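Local structure of putative cytoplasmic protein (Salmonella enterica subsp. enterica serovar Typhimurium, 4IQN) at residues Lys39-Gln44 against Pro123-Ile128. The protein is of unknown function, a putative cytoplasmic protein of the DUF5066 family. Numbering follows the deposited sequence.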
ATOM      1  N   LYS C  39       2.538  12.188   5.655  1.00 17.72           N
ATOM      2  CA  LYS C  39       3.916  11.721   5.320  1.00 20.20           C
ATOM      3  C   LYS C  39       4.388  10.658   6.288  1.00 19.92           C
ATOM      4  O   LYS C  39       5.190   9.767   5.909  1.00 20.66           O
ATOM      5  CB  LYS C  39       4.934  12.861   5.287  1.00 22.52           C
ATOM      6  CG  LYS C  39       6.316  12.438   4.745  1.00 27.54           C
ATOM      7  CD  LYS C  39       7.177  13.565   4.264  1.00 34.72           C
ATOM      8  CE  LYS C  39       8.533  13.025   3.766  1.00 40.51           C
ATOM      9  NZ  LYS C  39       9.352  14.094   3.147  1.00 50.88           N
ATOM     10  N   TYR C  40       3.915  10.731   7.529  1.00 20.17           N
ATOM     11  CA  TYR C  40       4.429   9.887   8.583  1.00 18.03           C
ATOM     12  C   TYR C  40       3.360   9.001   9.179  1.00 19.20           C
ATOM     13  O   TYR C  40       2.157   9.283   9.097  1.00 20.76           O
ATOM     14  CB  TYR C  40       5.109  10.724   9.684  1.00 16.14           C
ATOM     15  CG  TYR C  40       6.294  11.449   9.169  1.00 17.47           C
ATOM     16  CD1 TYR C  40       7.476  10.779   8.921  1.00 20.46           C
ATOM     17  CD2 TYR C  40       6.222  12.823   8.840  1.00 21.97           C
ATOM     18  CE1 TYR C  40       8.569  11.456   8.395  1.00 21.79           C
ATOM     19  CE2 TYR C  40       7.317  13.504   8.337  1.00 24.85           C
ATOM     20  CZ  TYR C  40       8.483  12.813   8.115  1.00 22.59           C
ATOM     21  OH  TYR C  40       9.564  13.480   7.606  1.00 25.59           O
ATOM     22  N   ARG C  41       3.827   7.915   9.780  1.00 18.53           N
ATOM     23  CA  ARG C  41       2.996   6.966  10.483  1.00 20.85           C
ATOM     24  C   ARG C  41       2.272   7.568  11.704  1.00 20.65           C
ATOM     25  O   ARG C  41       1.098   7.219  11.993  1.00 20.79           O
ATOM     26  CB  ARG C  41       3.921   5.801  10.908  1.00 18.81           C
ATOM     27  CG  ARG C  41       3.306   4.575  11.564  1.00 24.04           C
ATOM     28  CD  ARG C  41       2.904   3.430  10.657  1.00 21.51           C
ATOM     29  NE  ARG C  41       3.782   3.259   9.522  1.00 19.09           N
ATOM     30  CZ  ARG C  41       4.775   2.362   9.402  1.00 17.47           C
ATOM     31  NH1 ARG C  41       5.029   1.474  10.332  1.00 18.45           N
ATOM     32  NH2 ARG C  41       5.510   2.381   8.309  1.00 19.39           N
ATOM     33  N   ASP C  42       2.950   8.430  12.439  1.00 19.14           N
ATOM     34  CA  ASP C  42       2.434   8.895  13.733  1.00 23.35           C
ATOM     35  C   ASP C  42       1.170   9.742  13.527  1.00 24.27           C
ATOM     36  O   ASP C  42       1.241  10.781  12.871  1.00 22.86           O
ATOM     37  CB  ASP C  42       3.477   9.728  14.422  1.00 22.25           C
ATOM     38  CG  ASP C  42       3.052  10.219  15.781  1.00 32.23           C
ATOM     39  OD1 ASP C  42       1.862  10.188  16.193  1.00 31.32           O
ATOM     40  OD2 ASP C  42       3.949  10.653  16.470  1.00 36.26           O
ATOM     41  N   PRO C  43       0.034   9.309  14.120  1.00 24.70           N
ATOM     42  CA  PRO C  43      -1.181  10.069  13.878  1.00 29.86           C
ATOM     43  C   PRO C  43      -1.085  11.533  14.265  1.00 29.07           C
ATOM     44  O   PRO C  43      -1.849  12.347  13.765  1.00 31.05           O
ATOM     45  CB  PRO C  43      -2.226   9.409  14.781  1.00 32.88           C
ATOM     46  CG  PRO C  43      -1.732   8.040  15.031  1.00 32.98           C
ATOM     47  CD  PRO C  43      -0.218   8.109  14.945  1.00 26.01           C
ATOM     48  N   GLN C  44      -0.201  11.864  15.186  1.00 28.37           N
ATOM     49  CA  GLN C  44      -0.114  13.247  15.677  1.00 37.01           C
ATOM     50  C   GLN C  44       0.807  14.126  14.852  1.00 31.33           C
ATOM     51  O   GLN C  44       0.866  15.324  15.074  1.00 29.70           O
ATOM     52  CB  GLN C  44       0.291  13.258  17.143  1.00 37.28           C
ATOM     53  CG  GLN C  44      -0.842  12.775  18.058  1.00 47.75           C
ATOM     54  CD  GLN C  44      -0.509  12.932  19.522  1.00 55.58           C
ATOM     55  OE1 GLN C  44       0.646  12.850  19.914  1.00 53.61           O
ATOM     56  NE2 GLN C  44      -1.527  13.155  20.339  1.00 73.07           N
ATOM     57  N   PRO C 123       7.442   5.962   8.020  1.00 16.32           N
ATOM     58  CA  PRO C 123       6.645   6.593   6.992  1.00 17.42           C
ATOM     59  C   PRO C 123       5.165   6.171   7.060  1.00 16.39           C
ATOM     60  O   PRO C 123       4.843   5.120   7.592  1.00 17.16           O
ATOM     61  CB  PRO C 123       7.271   6.107   5.715  1.00 15.68           C
ATOM     62  CG  PRO C 123       7.796   4.751   6.071  1.00 18.27           C
ATOM     63  CD  PRO C 123       8.305   4.892   7.467  1.00 17.10           C
ATOM     64  N   ALA C 124       4.286   6.998   6.510  1.00 16.74           N
ATOM     65  CA  ALA C 124       2.892   6.602   6.375  1.00 17.33           C
ATOM     66  C   ALA C 124       2.719   5.396   5.456  1.00 15.93           C
ATOM     67  O   ALA C 124       3.572   5.101   4.610  1.00 16.47           O
ATOM     68  CB  ALA C 124       2.056   7.773   5.848  1.00 18.64           C
ATOM     69  N   LEU C 125       1.579   4.724   5.608  1.00 15.40           N
ATOM     70  CA  LEU C 125       1.217   3.610   4.756  1.00 13.88           C
ATOM     71  C   LEU C 125      -0.189   3.841   4.200  1.00 15.72           C
ATOM     72  O   LEU C 125      -1.056   4.356   4.925  1.00 17.33           O
ATOM     73  CB  LEU C 125       1.204   2.301   5.558  1.00 16.47           C
ATOM     74  CG  LEU C 125       2.423   1.903   6.333  1.00 16.69           C
ATOM     75  CD1 LEU C 125       2.146   0.697   7.228  1.00 18.95           C
ATOM     76  CD2 LEU C 125       3.521   1.606   5.326  1.00 16.34           C
ATOM     77  N   ILE C 126      -0.380   3.447   2.948  1.00 16.77           N
ATOM     78  CA  ILE C 126      -1.692   3.394   2.297  1.00 17.84           C
ATOM     79  C   ILE C 126      -1.981   1.930   1.956  1.00 17.69           C
ATOM     80  O   ILE C 126      -1.228   1.301   1.195  1.00 18.07           O
ATOM     81  CB  ILE C 126      -1.720   4.228   1.017  1.00 18.66           C
ATOM     82  CG1 ILE C 126      -1.404   5.713   1.279  1.00 18.53           C
ATOM     83  CG2 ILE C 126      -3.088   4.081   0.375  1.00 19.98           C
ATOM     84  CD1 ILE C 126      -1.437   6.559   0.018  1.00 21.44           C
ATOM     85  N   ARG C 127      -3.046   1.369   2.513  1.00 16.98           N
ATOM     86  CA  ARG C 127      -3.308  -0.030   2.303  1.00 17.44           C
ATOM     87  C   ARG C 127      -4.019  -0.191   0.972  1.00 19.05           C
ATOM     88  O   ARG C 127      -4.955   0.554   0.625  1.00 20.20           O
ATOM     89  CB  ARG C 127      -4.164  -0.659   3.410  1.00 21.22           C
ATOM     90  CG  ARG C 127      -4.181  -2.211   3.267  1.00 24.41           C
ATOM     91  CD  ARG C 127      -4.696  -2.951   4.457  1.00 29.85           C
ATOM     92  NE  ARG C 127      -4.669  -4.381   4.208  1.00 29.70           N
ATOM     93  CZ  ARG C 127      -4.568  -5.310   5.154  1.00 31.59           C
ATOM     94  NH1 ARG C 127      -4.573  -6.581   4.803  1.00 32.42           N
ATOM     95  NH2 ARG C 127      -4.481  -4.988   6.447  1.00 38.95           N
ATOM     96  N   ILE C 128      -3.547  -1.137   0.207  1.00 15.61           N
ATOM     97  CA  ILE C 128      -4.152  -1.569  -1.058  1.00 16.95           C
ATOM     98  C   ILE C 128      -4.867  -2.890  -0.868  1.00 18.59           C
ATOM     99  O   ILE C 128      -4.295  -3.866  -0.328  1.00 19.56           O
ATOM    100  CB  ILE C 128      -3.058  -1.733  -2.150  1.00 17.74           C
ATOM    101  CG1 ILE C 128      -2.323  -0.400  -2.422  1.00 20.35           C
ATOM    102  CG2 ILE C 128      -3.613  -2.328  -3.442  1.00 21.20           C
ATOM    103  CD1 ILE C 128      -3.166   0.705  -2.972  1.00 24.05           C
TER
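One face of the Arg41 guanidinium is met by Leu125, whose CD1 sits 3.7 Å above the plane and toward the rim of the group, while the carbonyl oxygen of Pro123 lies at its edge. Within the loop, Lys39 CG lies over one face of the Tyr40 ring, 3.9 Å above its plane and toward the rim. The grip on the Pro123 oxygen is side-on: Arg41 NE and NH2 both donate to Pro123 O, each at 2.9 Å. Neither bond is straight, with N-H...O angles near 135°, as expected when two hydrogens converge on a single acceptor, and the oxygen stands about 20° out of the guanidinium plane. A bent chain makes this possible: CG leaves anti to the backbone N (chi1 -174°), then turns at chi2 and chi3, which brings the guanidinium edge to Pro123 O and one face against Leu125. On the Leu125 side, CD2 comes to 3.7 Å from Arg41 NH2, and the same NH2 has the Pro123 ring carbon CD 3.9 Å away. Glu210 takes a salt bridge from this nitrogen as well, so the buried charge has a carboxylate partner besides the carbonyl.

The backbones meet in a single beta bridge, Tyr40 with Pro123, joining the loop between strands 36-38 and 48-49 to Pro123, next to strand 124-128, an outermost strand of the four-stranded antiparallel sheet. Ala124 N donates to Lys39 O (3.0 Å). Beside it, the Ala124 methyl CB packs 3.6 Å from Tyr40 O. Arg41 also bonds through its backbone to Leu122.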